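Long-range contacts in Endoglucanase(Endo-1,4-beta-glucanase)protein (Pseudomonas stutzeri, PDB 6R2J), which probably hydrolyses internal beta-1,4-glucosidic bonds of cellulose as a family 5 endoglucanase and is seen here with bound cellobiose: residues A[54-59]-A[95-100]; A[121-126]-A[137-142]; A[79-84]-A[131-136]. All blocks are in the same frame, centred on the assembly; numbering follows the deposited sequence.

Of the segments here, strand 54-59 comes first and opens contact 1. Helix 74-89 follows and opens contact 3. Strand 93-98 lies parallel to strand 54-59 and closes contact 1, a beta-alpha-beta crossover through the helix. Helix 116-130 opens contact 2, and the turn behind it, 131-136, closes contact 3. Strand 136-140 and the residues after it close contact 2. Contacts 1 and 3 cross, and so do contacts 2 and 3. Contact 1 is complete before contact 2 begins. Together they tie three successive barrel strands to the two helices that connect them. Leu-96 meets Leu-80 and Leu-84 of helix 74-89, and Arg-56 pairs with Asp-140 inside the barrel.

Contact 1 (A[54-59]-A[95-100]); sequences LIRFPF and ILDMHN
Asp-97 OD2 is gripped by Arg-56 of the neighbouring strand and by His-99, just past the end of its own. The guanidinium and carboxylate planes are stacked 12° apart. OD2 sits over the guanidinium centre, 3.4 Å from Arg-56 CZ, so this salt bridge rests on charge alone. His-99 ND1 donates to the syn lone pair of Asp-97 OD2 at 2.6 Å, a short but bent bond (138°) with the oxygen tilted out of the ring plane. Pro-58 CB lies over one face of the His-99 ring, 3.8 Å from its centroid, a CH-pi contact.

Four backbone hydrogen bonds join the parallel strands, and a fifth, from His-99 N to Phe-59 O at 2.6 Å, extends the ladder. Phe-59 CG lies between the backbone N and the carbonyl carbon (chi1 73°), and the ring leans onto Leu-96 and Met-98, with Met-98 CA over one face.

The His-99 side chain nears the glycan pocket, about 8 Å from the bound glucose (nearest atoms). Arg-56 extends into the TIM-barrel interior, to Asn-143, Asp-140, Glu-175 and Glu-252. Leu-96 and Phe-57 point outward onto helix 74-89, and Met-98 reaches helix 116-130. Strands 14-18 and 136-140 flank the pair.

Contact 2 (A[121-126]-A[137-142]); sequences SVWRKL and LGYDIM
Tyr-139 meets Trp-123 in a close approach. Trp-123 CZ3 stands over one face of the phenol ring, toward the rim, and comes within 3.2 Å of Tyr-139 CD1. The two side chains slide past each other in opposite directions. Their ring planes are 48° apart, an oblique pairing with the six-membered ring of the indole. Chi1 of -62° puts Tyr-139 CG beside the backbone N, where it lies 3.3 Å from Trp-123 CZ3. Tyr-139 CB also packs on the indole, 3.7 Å from Trp-123 CH2. The phenol also touches Ala-127 and Phe-130 of helix 116-130.

Asp-140 adds its backbone. Its carbonyl O lies 4.0 Å from Trp-123 CZ2. Its side chain points away from the helix into the barrel and pairs with Arg-56. This is the usual layering of a TIM barrel. Helix 116-130 covers the outside of strand 136-140, which follows it. Within the contact, helix 121-126 and strand 137-140 run nearly antiparallel. Trp-123 fills the gap between these two segments, whose axes come within 11.4 Å of each other.

Ile-141 comes next and holds the indole in two ways. Its carbonyl O accepts a hydrogen bond from Trp-123 NE1 at 3.2 Å. The donor lies in the carbonyl plane, on a lone pair, and the N-H...O angle is 150°. Tyr-119 OH bonds to the same oxygen. Ile-141 CG2 lies over the five-membered ring, 4.0 Å from the Trp-123 centroid, a CH-pi contact. Leu-126 CD1 packs on the opposite face of the indole.

Contact 3 (A[79-84]-A[131-136]); sequences LLKKTL and KGHPGL
Leu-84 and His-133 carry the contact through a CH-pi interaction. Leu-84 CB sits over the centre of the imidazole, 3.6 Å from the His-133 centroid and only 11° off the ring normal. Leu-84 CD1 also touches the ring, 4.0 Å from His-133 CG. The other branch, Leu-84 CD2, makes an apolar contact beside Leu-136 CD1 at 4.2 Å. These leucines belong to a layer that also includes Val-94 and Leu-96 of strand 93-98, between helix and barrel wall.

The carbonyl oxygen of Leu-84 also makes close contacts. Leu-84 O is 3.3 Å from His-133 CE1 and 3.8 Å from Gly-135 CA. A side chain on Gly-135 would run into that oxygen.

No hydrogen bond crosses between the two segments, but the imidazole is fixed on both nitrogens. His-133 ND1 accepts Gly-135 N at 2.9 Å, in the ring plane, within the type I turn 133-136. NE2 bonds to Asp-85, just past residues 79-84 on the helix.

Lys-81 comes in at the edge of the ring. Chi2 of 71° bends its chain and brings CD beside the imidazole; NZ is 3.3 Å from His-133 CD2. An alanine in place of His-133 would probably leave Leu-84 CB without its ring cover and both Gly-135 N and Asp-85 without their imidazole partner.

With ND1 accepting from Gly-135 N, the ring is probably neutral, its proton on NE2 facing Asp-85. The nearby ammonium of Lys-81 would tend to disfavour a second proton, and the Asp-85 carboxylate to favour it.

Contact 1 (A[54-59]-A[95-100])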
ATOM      1  N   LEU A  54       4.417  -4.790   9.609  1.00  9.98           N
ATOM      2  CA  LEU A  54       4.287  -4.375   8.223  1.00 11.00           C
ATOM      3  C   LEU A  54       3.644  -2.995   8.156  1.00  9.48           C
ATOM      4  O   LEU A  54       2.610  -2.746   8.792  1.00 10.57           O
ATOM      5  CB  LEU A  54       3.451  -5.409   7.456  1.00 10.55           C
ATOM      6  CG  LEU A  54       3.184  -5.227   5.964  1.00 10.84           C
ATOM      7  CD1 LEU A  54       4.507  -5.428   5.229  1.00  9.10           C
ATOM      8  CD2 LEU A  54       2.091  -6.138   5.441  1.00 10.72           C
ATOM      9  N   ILE A  55       4.254  -2.112   7.375  1.00  8.90           N
ATOM     10  CA  ILE A  55       3.800  -0.744   7.204  1.00  9.35           C
ATOM     11  C   ILE A  55       3.839  -0.406   5.715  1.00  8.24           C
ATOM     12  O   ILE A  55       4.843  -0.646   5.037  1.00  7.29           O
ATOM     13  CB  ILE A  55       4.691   0.244   7.978  1.00 10.03           C
ATOM     14  CG1 ILE A  55       4.724  -0.126   9.463  1.00 12.36           C
ATOM     15  CG2 ILE A  55       4.222   1.685   7.746  1.00 10.01           C
ATOM     16  CD1 ILE A  55       3.475   0.244  10.212  1.00 15.22           C
ATOM     17  N   ARG A  56       2.744   0.155   5.215  1.00  8.45           N
ATOM     18  CA  ARG A  56       2.702   0.769   3.898  1.00  8.80           C
ATOM     19  C   ARG A  56       2.702   2.277   4.101  1.00  7.93           C
ATOM     20  O   ARG A  56       1.884   2.807   4.864  1.00  6.91           O
ATOM     21  CB  ARG A  56       1.474   0.330   3.091  1.00  9.34           C
ATOM     22  CG  ARG A  56       1.377   1.055   1.703  1.00  8.92           C
ATOM     23  CD  ARG A  56       0.302   0.382   0.918  1.00  8.15           C
ATOM     24  NE  ARG A  56       0.028   0.846  -0.443  1.00  7.39           N
ATOM     25  CZ  ARG A  56      -0.948   1.675  -0.790  1.00  6.67           C
ATOM     26  NH1 ARG A  56      -1.735   2.224   0.128  1.00  6.90           N
ATOM     27  NH2 ARG A  56      -1.154   1.929  -2.072  1.00  6.05           N
ATOM     28  N   PHE A  57       3.621   2.970   3.446  1.00  7.74           N
ATOM     29  CA  PHE A  57       3.783   4.397   3.705  1.00  6.65           C
ATOM     30  C   PHE A  57       3.633   5.237   2.448  1.00  6.96           C
ATOM     31  O   PHE A  57       4.587   5.337   1.653  1.00  6.70           O
ATOM     32  CB  PHE A  57       5.125   4.678   4.372  1.00  5.07           C
ATOM     33  CG  PHE A  57       5.239   6.086   4.858  1.00  4.37           C
ATOM     34  CD1 PHE A  57       4.565   6.474   6.004  1.00  5.82           C
ATOM     35  CD2 PHE A  57       5.946   7.034   4.148  1.00  6.04           C
ATOM     36  CE1 PHE A  57       4.623   7.782   6.486  1.00  7.09           C
ATOM     37  CE2 PHE A  57       5.979   8.367   4.606  1.00  8.10           C
ATOM     38  CZ  PHE A  57       5.336   8.725   5.784  1.00  8.05           C
ATOM     39  N   PRO A  58       2.471   5.887   2.242  1.00  8.17           N
ATOM     40  CA  PRO A  58       2.307   6.771   1.072  1.00  9.26           C
ATOM     41  C   PRO A  58       3.128   8.067   1.155  1.00  7.46           C
ATOM     42  O   PRO A  58       3.259   8.700   2.212  1.00  7.33           O
ATOM     43  CB  PRO A  58       0.794   7.064   1.042  1.00  9.78           C
ATOM     44  CG  PRO A  58       0.156   5.981   1.903  1.00  8.67           C
ATOM     45  CD  PRO A  58       1.191   5.639   2.952  1.00  7.84           C
ATOM     46  N   PHE A  59       3.661   8.462  -0.002  1.00  7.46           N
ATOM     47  CA  PHE A  59       4.284   9.747  -0.248  1.00  6.12           C
ATOM     48  C   PHE A  59       3.879  10.118  -1.671  1.00  8.34           C
ATOM     49  O   PHE A  59       3.329   9.291  -2.432  1.00  8.31           O
ATOM     50  CB  PHE A  59       5.785   9.631  -0.002  1.00  5.23           C
ATOM     51  CG  PHE A  59       6.490   8.873  -1.071  1.00  6.28           C
ATOM     52  CD1 PHE A  59       6.493   7.495  -1.059  1.00  6.25           C
ATOM     53  CD2 PHE A  59       7.072   9.545  -2.150  1.00  6.70           C
ATOM     54  CE1 PHE A  59       7.117   6.785  -2.073  1.00  7.14           C
ATOM     55  CE2 PHE A  59       7.676   8.864  -3.169  1.00  6.92           C
ATOM     56  CZ  PHE A  59       7.726   7.479  -3.128  1.00  7.97           C
ATOM     57  N   ILE A  95       6.710  -0.543   3.097  1.00  6.04           N
ATOM     58  CA  ILE A  95       6.441  -0.415   1.672  1.00  7.61           C
ATOM     59  C   ILE A  95       6.289   1.075   1.400  1.00  7.75           C
ATOM     60  O   ILE A  95       5.300   1.698   1.798  1.00  8.09           O
ATOM     61  CB  ILE A  95       5.187  -1.215   1.264  1.00  7.52           C
ATOM     62  CG1 ILE A  95       5.356  -2.704   1.672  1.00  7.19           C
ATOM     63  CG2 ILE A  95       4.878  -1.152  -0.261  1.00  6.29           C
ATOM     64  CD1 ILE A  95       4.209  -3.587   1.312  1.00  7.30           C
ATOM     65  N   LEU A  96       7.272   1.640   0.710  1.00  7.83           N
ATOM     66  CA  LEU A  96       7.155   3.010   0.235  1.00  7.84           C
ATOM     67  C   LEU A  96       6.214   3.074  -0.964  1.00  6.87           C
ATOM     68  O   LEU A  96       6.420   2.390  -1.967  1.00  7.24           O
ATOM     69  CB  LEU A  96       8.519   3.583  -0.137  1.00  7.91           C
ATOM     70  CG  LEU A  96       9.457   3.737   1.063  1.00 10.74           C
ATOM     71  CD1 LEU A  96      10.751   4.369   0.577  1.00 12.71           C
ATOM     72  CD2 LEU A  96       8.851   4.552   2.178  1.00 10.55           C
ATOM     73  N   ASP A  97       5.180   3.902  -0.866  1.00  7.38           N
ATOM     74  CA  ASP A  97       4.092   3.919  -1.836  1.00  7.11           C
ATOM     75  C   ASP A  97       4.078   5.291  -2.475  1.00  7.72           C
ATOM     76  O   ASP A  97       3.753   6.279  -1.799  1.00  8.71           O
ATOM     77  CB  ASP A  97       2.778   3.646  -1.099  1.00  7.77           C
ATOM     78  CG  ASP A  97       1.548   4.244  -1.789  1.00  7.27           C
ATOM     79  OD1 ASP A  97       1.513   4.313  -3.069  1.00  6.52           O
ATOM     80  OD2 ASP A  97       0.670   4.709  -0.968  1.00  5.98           O
ATOM     81  N   MET A  98       4.410   5.362  -3.770  1.00  6.88           N
ATOM     82  CA  MET A  98       4.275   6.608  -4.527  1.00  5.95           C
ATOM     83  C   MET A  98       2.788   6.785  -4.846  1.00  6.55           C
ATOM     84  O   MET A  98       2.244   6.162  -5.762  1.00  7.16           O
ATOM     85  CB  MET A  98       5.122   6.598  -5.794  1.00  5.84           C
ATOM     86  CG  MET A  98       4.905   7.835  -6.651  1.00  7.79           C
ATOM     87  SD  MET A  98       6.032   8.001  -8.067  1.00  8.40           S
ATOM     88  CE  MET A  98       7.644   8.235  -7.310  1.00  8.29           C
ATOM     89  N   HIS A  99       2.127   7.638  -4.078  1.00  7.60           N
ATOM     90  CA  HIS A  99       0.667   7.666  -3.976  1.00  8.30           C
ATOM     91  C   HIS A  99       0.073   8.613  -5.031  1.00  6.56           C
ATOM     92  O   HIS A  99      -0.643   9.583  -4.721  1.00  6.12           O
ATOM     93  CB  HIS A  99       0.328   8.128  -2.570  1.00  6.87           C
ATOM     94  CG  HIS A  99      -0.987   7.646  -2.048  1.00  7.60           C
ATOM     95  ND1 HIS A  99      -1.234   6.323  -1.767  1.00  6.52           N
ATOM     96  CD2 HIS A  99      -2.112   8.320  -1.710  1.00  8.54           C
ATOM     97  CE1 HIS A  99      -2.460   6.201  -1.291  1.00  7.82           C
ATOM     98  NE2 HIS A  99      -3.013   7.400  -1.238  1.00  8.19           N
ATOM     99  N   ASN A 100       0.334   8.280  -6.311  1.00  7.35           N
ATOM    100  CA  ASN A 100       0.171   9.265  -7.368  1.00  5.90           C
ATOM    101  C   ASN A 100      -0.880   9.006  -8.450  1.00  6.42           C
ATOM    102  O   ASN A 100      -1.015   9.842  -9.351  1.00  6.62           O
ATOM    103  CB  ASN A 100       1.524   9.551  -8.036  1.00  6.11           C
ATOM    104  CG  ASN A 100       2.251  10.720  -7.403  1.00  5.71           C
ATOM    105  OD1 ASN A 100       2.800  10.603  -6.341  1.00  6.09           O
ATOM    106  ND2 ASN A 100       2.225  11.864  -8.060  1.00  7.62           N
TER

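Contact 2 (A[121-126]-A[137-142])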
ATOM      1  N   SER A 121      13.380   7.491 -14.076  1.00 11.62           N
ATOM      2  CA  SER A 121      14.522   8.143 -13.430  1.00 14.19           C
ATOM      3  C   SER A 121      14.250   8.391 -11.953  1.00 14.33           C
ATOM      4  O   SER A 121      15.105   8.124 -11.102  1.00 15.82           O
ATOM      5  CB  SER A 121      14.861   9.466 -14.124  1.00 17.00           C
ATOM      6  OG  SER A 121      15.715  10.242 -13.307  1.00 19.14           O
ATOM      7  N   VAL A 122      13.054   8.904 -11.630  1.00 13.72           N
ATOM      8  CA  VAL A 122      12.739   9.208 -10.243  1.00 10.81           C
ATOM      9  C   VAL A 122      12.807   7.937  -9.412  1.00 10.10           C
ATOM     10  O   VAL A 122      13.294   7.955  -8.283  1.00 10.17           O
ATOM     11  CB  VAL A 122      11.434  10.029 -10.078  1.00 10.61           C
ATOM     12  CG1 VAL A 122      10.208   9.203 -10.277  1.00  9.47           C
ATOM     13  CG2 VAL A 122      11.479  10.712  -8.711  1.00 12.54           C
ATOM     14  N   TRP A 123      12.376   6.796  -9.980  1.00 11.16           N
ATOM     15  CA  TRP A 123      12.436   5.550  -9.221  1.00 11.84           C
ATOM     16  C   TRP A 123      13.869   5.034  -9.145  1.00 13.28           C
ATOM     17  O   TRP A 123      14.324   4.562  -8.095  1.00 12.87           O
ATOM     18  CB  TRP A 123      11.456   4.517  -9.793  1.00 11.45           C
ATOM     19  CG  TRP A 123      10.165   4.549  -9.007  1.00 11.05           C
ATOM     20  CD1 TRP A 123       8.893   4.835  -9.470  1.00 10.54           C
ATOM     21  CD2 TRP A 123      10.033   4.320  -7.606  1.00 10.34           C
ATOM     22  NE1 TRP A 123       7.990   4.805  -8.423  1.00 10.56           N
ATOM     23  CE2 TRP A 123       8.661   4.492  -7.272  1.00  9.95           C
ATOM     24  CE3 TRP A 123      10.939   4.006  -6.589  1.00 10.63           C
ATOM     25  CZ2 TRP A 123       8.183   4.335  -5.969  1.00 10.37           C
ATOM     26  CZ3 TRP A 123      10.444   3.848  -5.281  1.00  9.84           C
ATOM     27  CH2 TRP A 123       9.079   3.998  -4.997  1.00 10.11           C
ATOM     28  N   ARG A 124      14.604   5.156 -10.246  1.00 14.71           N
ATOM     29  CA  ARG A 124      16.021   4.856 -10.186  1.00 14.08           C
ATOM     30  C   ARG A 124      16.697   5.705  -9.120  1.00 12.86           C
ATOM     31  O   ARG A 124      17.463   5.194  -8.298  1.00 12.38           O
ATOM     32  CB  ARG A 124      16.654   5.068 -11.559  1.00 15.59           C
ATOM     33  CG  ARG A 124      18.021   4.389 -11.651  1.00 18.26           C
ATOM     34  CD  ARG A 124      18.746   4.696 -12.951  1.00 20.61           C
ATOM     35  NE  ARG A 124      18.001   4.304 -14.146  1.00 21.52           N
ATOM     36  CZ  ARG A 124      17.327   5.149 -14.915  1.00 20.49           C
ATOM     37  NH1 ARG A 124      17.296   6.434 -14.617  1.00 20.44           N
ATOM     38  NH2 ARG A 124      16.686   4.712 -15.979  1.00 18.87           N
ATOM     39  N   LYS A 125      16.422   7.007  -9.117  1.00 13.44           N
ATOM     40  CA  LYS A 125      17.040   7.887  -8.132  1.00 13.46           C
ATOM     41  C   LYS A 125      16.584   7.545  -6.726  1.00 11.71           C
ATOM     42  O   LYS A 125      17.405   7.533  -5.807  1.00 12.46           O
ATOM     43  CB  LYS A 125      16.740   9.354  -8.443  1.00 14.25           C
ATOM     44  CG  LYS A 125      17.699  10.014  -9.409  1.00 14.81           C
ATOM     45  CD  LYS A 125      17.414  11.490  -9.435  1.00 16.81           C
ATOM     46  CE  LYS A 125      18.361  12.249 -10.336  1.00 19.52           C
ATOM     47  NZ  LYS A 125      17.802  12.322 -11.710  1.00 22.65           N
ATOM     48  N   LEU A 126      15.283   7.290  -6.524  1.00 10.54           N
ATOM     49  CA  LEU A 126      14.813   6.889  -5.195  1.00 11.34           C
ATOM     50  C   LEU A 126      15.443   5.569  -4.741  1.00 12.17           C
ATOM     51  O   LEU A 126      15.832   5.422  -3.571  1.00 13.94           O
ATOM     52  CB  LEU A 126      13.288   6.775  -5.179  1.00 12.33           C
ATOM     53  CG  LEU A 126      12.484   8.070  -5.296  1.00 10.17           C
ATOM     54  CD1 LEU A 126      11.019   7.775  -5.470  1.00  9.60           C
ATOM     55  CD2 LEU A 126      12.746   8.916  -4.069  1.00 11.51           C
ATOM     56  N   LEU A 137      10.971  -2.789   2.994  1.00 10.10           N
ATOM     57  CA  LEU A 137      10.494  -4.025   2.398  1.00  9.68           C
ATOM     58  C   LEU A 137      10.388  -3.924   0.884  1.00  9.96           C
ATOM     59  O   LEU A 137      10.688  -4.892   0.184  1.00 13.48           O
ATOM     60  CB  LEU A 137       9.106  -4.366   2.918  1.00  9.65           C
ATOM     61  CG  LEU A 137       8.547  -5.719   2.492  1.00  9.86           C
ATOM     62  CD1 LEU A 137       9.366  -6.879   3.020  1.00 10.15           C
ATOM     63  CD2 LEU A 137       7.075  -5.766   3.010  1.00 10.80           C
ATOM     64  N   GLY A 138       9.933  -2.794   0.349  1.00  9.25           N
ATOM     65  CA  GLY A 138       9.846  -2.678  -1.092  1.00  7.51           C
ATOM     66  C   GLY A 138       9.185  -1.390  -1.537  1.00  8.49           C
ATOM     67  O   GLY A 138       8.906  -0.486  -0.739  1.00  8.40           O
ATOM     68  N   TYR A 139       8.984  -1.328  -2.857  1.00  7.80           N
ATOM     69  CA  TYR A 139       8.527  -0.122  -3.545  1.00  8.88           C
ATOM     70  C   TYR A 139       7.173  -0.389  -4.195  1.00  8.30           C
ATOM     71  O   TYR A 139       7.080  -1.147  -5.168  1.00  6.94           O
ATOM     72  CB  TYR A 139       9.502   0.361  -4.633  1.00  9.98           C
ATOM     73  CG  TYR A 139      10.862   0.756  -4.140  1.00 11.25           C
ATOM     74  CD1 TYR A 139      10.995   1.597  -3.037  1.00 12.31           C
ATOM     75  CD2 TYR A 139      12.004   0.301  -4.771  1.00 12.75           C
ATOM     76  CE1 TYR A 139      12.201   1.961  -2.579  1.00 14.55           C
ATOM     77  CE2 TYR A 139      13.260   0.665  -4.307  1.00 14.92           C
ATOM     78  CZ  TYR A 139      13.347   1.499  -3.202  1.00 15.70           C
ATOM     79  OH  TYR A 139      14.574   1.885  -2.695  1.00 17.53           O
ATOM     80  N   ASP A 140       6.143   0.279  -3.696  1.00  8.25           N
ATOM     81  CA  ASP A 140       4.824   0.311  -4.320  1.00  7.94           C
ATOM     82  C   ASP A 140       4.910   1.492  -5.281  1.00  6.81           C
ATOM     83  O   ASP A 140       4.720   2.652  -4.912  1.00  7.73           O
ATOM     84  CB  ASP A 140       3.784   0.439  -3.215  1.00  7.53           C
ATOM     85  CG  ASP A 140       2.364   0.273  -3.704  1.00  8.48           C
ATOM     86  OD1 ASP A 140       2.113   0.410  -4.936  1.00  8.40           O
ATOM     87  OD2 ASP A 140       1.500   0.041  -2.815  1.00 10.37           O
ATOM     88  N   ILE A 141       5.300   1.180  -6.522  1.00  7.32           N
ATOM     89  CA  ILE A 141       5.695   2.223  -7.458  1.00  8.30           C
ATOM     90  C   ILE A 141       4.545   3.137  -7.878  1.00  6.61           C
ATOM     91  O   ILE A 141       4.792   4.247  -8.359  1.00  7.66           O
ATOM     92  CB  ILE A 141       6.412   1.613  -8.681  1.00  8.76           C
ATOM     93  CG1 ILE A 141       5.520   0.647  -9.457  1.00 10.10           C
ATOM     94  CG2 ILE A 141       7.661   0.852  -8.266  1.00  8.13           C
ATOM     95  CD1 ILE A 141       6.066   0.241 -10.812  1.00 11.04           C
ATOM     96  N   MET A 142       3.290   2.738  -7.693  1.00  7.28           N
ATOM     97  CA  MET A 142       2.196   3.663  -7.975  1.00  7.77           C
ATOM     98  C   MET A 142       0.928   3.208  -7.272  1.00  6.18           C
ATOM     99  O   MET A 142       0.510   2.074  -7.451  1.00  6.92           O
ATOM    100  CB  MET A 142       1.912   3.736  -9.483  1.00  8.65           C
ATOM    101  CG  MET A 142       0.859   4.752  -9.912  1.00  8.10           C
ATOM    102  SD  MET A 142       1.284   6.408  -9.356  1.00  8.33           S
ATOM    103  CE  MET A 142       2.933   6.609 -10.017  1.00  8.26           C
TER

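Contact 3 (A[79-84]-A[131-136])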
ATOM      1  N   LEU A  79      13.193  12.838   5.313  1.00 11.95           N
ATOM      2  CA  LEU A  79      11.985  12.480   6.056  1.00 10.06           C
ATOM      3  C   LEU A  79      11.592  11.027   5.803  1.00  8.56           C
ATOM      4  O   LEU A  79      11.152  10.325   6.721  1.00  8.71           O
ATOM      5  CB  LEU A  79      10.855  13.417   5.642  1.00  9.38           C
ATOM      6  CG  LEU A  79      10.854  14.821   6.236  1.00 10.42           C
ATOM      7  CD1 LEU A  79       9.959  15.733   5.416  1.00 10.32           C
ATOM      8  CD2 LEU A  79      10.409  14.719   7.705  1.00 10.63           C
ATOM      9  N   LEU A  80      11.758  10.562   4.569  1.00  8.05           N
ATOM     10  CA  LEU A  80      11.497   9.158   4.270  1.00  7.11           C
ATOM     11  C   LEU A  80      12.540   8.250   4.921  1.00  7.06           C
ATOM     12  O   LEU A  80      12.207   7.164   5.411  1.00  8.97           O
ATOM     13  CB  LEU A  80      11.472   8.979   2.758  1.00  8.56           C
ATOM     14  CG  LEU A  80      10.256   9.513   2.007  1.00  8.88           C
ATOM     15  CD1 LEU A  80      10.470   9.521   0.487  1.00 10.60           C
ATOM     16  CD2 LEU A  80       9.085   8.673   2.366  1.00  8.77           C
ATOM     17  N   LYS A  81      13.802   8.673   4.948  1.00  8.06           N
ATOM     18  CA  LYS A  81      14.837   7.877   5.605  1.00 10.85           C
ATOM     19  C   LYS A  81      14.544   7.707   7.097  1.00  9.79           C
ATOM     20  O   LYS A  81      14.737   6.623   7.670  1.00 10.79           O
ATOM     21  CB  LYS A  81      16.182   8.560   5.410  1.00 13.26           C
ATOM     22  CG  LYS A  81      17.228   8.110   6.411  1.00 17.73           C
ATOM     23  CD  LYS A  81      17.676   6.657   6.124  1.00 21.09           C
ATOM     24  CE  LYS A  81      19.094   6.606   5.498  1.00 22.75           C
ATOM     25  NZ  LYS A  81      19.722   5.269   5.716  1.00 23.32           N
ATOM     26  N   LYS A  82      14.131   8.801   7.744  1.00  8.63           N
ATOM     27  CA  LYS A  82      13.721   8.762   9.135  1.00  8.39           C
ATOM     28  C   LYS A  82      12.620   7.733   9.328  1.00  7.26           C
ATOM     29  O   LYS A  82      12.665   6.933  10.267  1.00  7.70           O
ATOM     30  CB  LYS A  82      13.258  10.167   9.563  1.00 11.01           C
ATOM     31  CG  LYS A  82      12.551  10.217  10.912  1.00 12.36           C
ATOM     32  CD  LYS A  82      12.193  11.635  11.381  1.00 13.04           C
ATOM     33  CE  LYS A  82      11.402  11.560  12.695  1.00 13.78           C
ATOM     34  NZ  LYS A  82      10.854  12.873  13.175  1.00 13.95           N
ATOM     35  N   THR A  83      11.617   7.748   8.435  1.00  7.58           N
ATOM     36  CA  THR A  83      10.500   6.804   8.508  1.00  7.62           C
ATOM     37  C   THR A  83      11.019   5.372   8.459  1.00  8.18           C
ATOM     38  O   THR A  83      10.626   4.526   9.273  1.00  9.38           O
ATOM     39  CB  THR A  83       9.529   7.097   7.357  1.00  8.52           C
ATOM     40  OG1 THR A  83       8.982   8.421   7.557  1.00  9.76           O
ATOM     41  CG2 THR A  83       8.426   6.046   7.278  1.00  9.11           C
ATOM     42  N   LEU A  84      11.901   5.085   7.493  1.00  9.07           N
ATOM     43  CA  LEU A  84      12.478   3.749   7.391  1.00  8.86           C
ATOM     44  C   LEU A  84      13.324   3.430   8.613  1.00  9.25           C
ATOM     45  O   LEU A  84      13.330   2.287   9.080  1.00 10.45           O
ATOM     46  CB  LEU A  84      13.332   3.635   6.135  1.00  9.15           C
ATOM     47  CG  LEU A  84      12.729   3.863   4.755  1.00  9.52           C
ATOM     48  CD1 LEU A  84      13.782   3.874   3.643  1.00  8.42           C
ATOM     49  CD2 LEU A  84      11.682   2.782   4.510  1.00 10.95           C
ATOM     50  N   LYS A 131      18.264   1.885  -1.290  1.00 15.47           N
ATOM     51  CA  LYS A 131      18.879   0.575  -1.471  1.00 18.39           C
ATOM     52  C   LYS A 131      19.572   0.085  -0.206  1.00 18.00           C
ATOM     53  O   LYS A 131      20.492   0.734   0.315  1.00 17.99           O
ATOM     54  CB  LYS A 131      19.892   0.681  -2.628  1.00 22.48           C
ATOM     55  CG  LYS A 131      20.751  -0.563  -2.932  1.00 25.91           C
ATOM     56  CD  LYS A 131      21.815  -0.260  -4.015  1.00 28.89           C
ATOM     57  CE  LYS A 131      22.688  -1.512  -4.360  1.00 29.79           C
ATOM     58  NZ  LYS A 131      24.016  -1.545  -3.623  1.00 30.72           N
ATOM     59  N   GLY A 132      19.134  -1.067   0.277  1.00 18.27           N
ATOM     60  CA  GLY A 132      19.801  -1.729   1.377  1.00 18.59           C
ATOM     61  C   GLY A 132      19.327  -1.344   2.759  1.00 17.85           C
ATOM     62  O   GLY A 132      19.883  -1.845   3.751  1.00 17.20           O
ATOM     63  N   HIS A 133      18.334  -0.472   2.859  1.00 17.15           N
ATOM     64  CA  HIS A 133      17.916   0.008   4.158  1.00 16.22           C
ATOM     65  C   HIS A 133      17.210  -1.119   4.900  1.00 16.22           C
ATOM     66  O   HIS A 133      16.339  -1.783   4.323  1.00 15.68           O
ATOM     67  CB  HIS A 133      16.990   1.219   4.046  1.00 15.05           C
ATOM     68  CG  HIS A 133      16.803   1.908   5.353  1.00 14.74           C
ATOM     69  ND1 HIS A 133      16.224   1.288   6.438  1.00 14.58           N
ATOM     70  CD2 HIS A 133      17.213   3.120   5.786  1.00 14.37           C
ATOM     71  CE1 HIS A 133      16.264   2.097   7.478  1.00 14.79           C
ATOM     72  NE2 HIS A 133      16.851   3.219   7.106  1.00 14.71           N
ATOM     73  N   PRO A 134      17.533  -1.358   6.173  1.00 18.51           N
ATOM     74  CA  PRO A 134      16.915  -2.513   6.863  1.00 19.90           C
ATOM     75  C   PRO A 134      15.400  -2.421   7.013  1.00 18.39           C
ATOM     76  O   PRO A 134      14.713  -3.454   6.985  1.00 18.82           O
ATOM     77  CB  PRO A 134      17.661  -2.589   8.209  1.00 20.28           C
ATOM     78  CG  PRO A 134      18.339  -1.223   8.383  1.00 20.40           C
ATOM     79  CD  PRO A 134      18.600  -0.708   6.975  1.00 19.25           C
ATOM     80  N   GLY A 135      14.867  -1.211   7.166  1.00 15.90           N
ATOM     81  CA  GLY A 135      13.452  -1.034   7.329  1.00 13.56           C
ATOM     82  C   GLY A 135      12.690  -0.972   6.041  1.00 12.45           C
ATOM     83  O   GLY A 135      11.484  -0.727   6.050  1.00 12.93           O
ATOM     84  N   LEU A 136      13.351  -1.199   4.917  1.00 11.98           N
ATOM     85  CA  LEU A 136      12.664  -1.174   3.634  1.00 12.51           C
ATOM     86  C   LEU A 136      12.258  -2.588   3.239  1.00 11.20           C
ATOM     87  O   LEU A 136      13.110  -3.473   3.130  1.00 12.38           O
ATOM     88  CB  LEU A 136      13.551  -0.594   2.538  1.00 12.75           C
ATOM     89  CG  LEU A 136      12.922  -0.529   1.146  1.00 13.47           C
ATOM     90  CD1 LEU A 136      11.828   0.519   1.024  1.00 12.19           C
ATOM     91  CD2 LEU A 136      14.051  -0.283   0.142  1.00 14.46           C
TER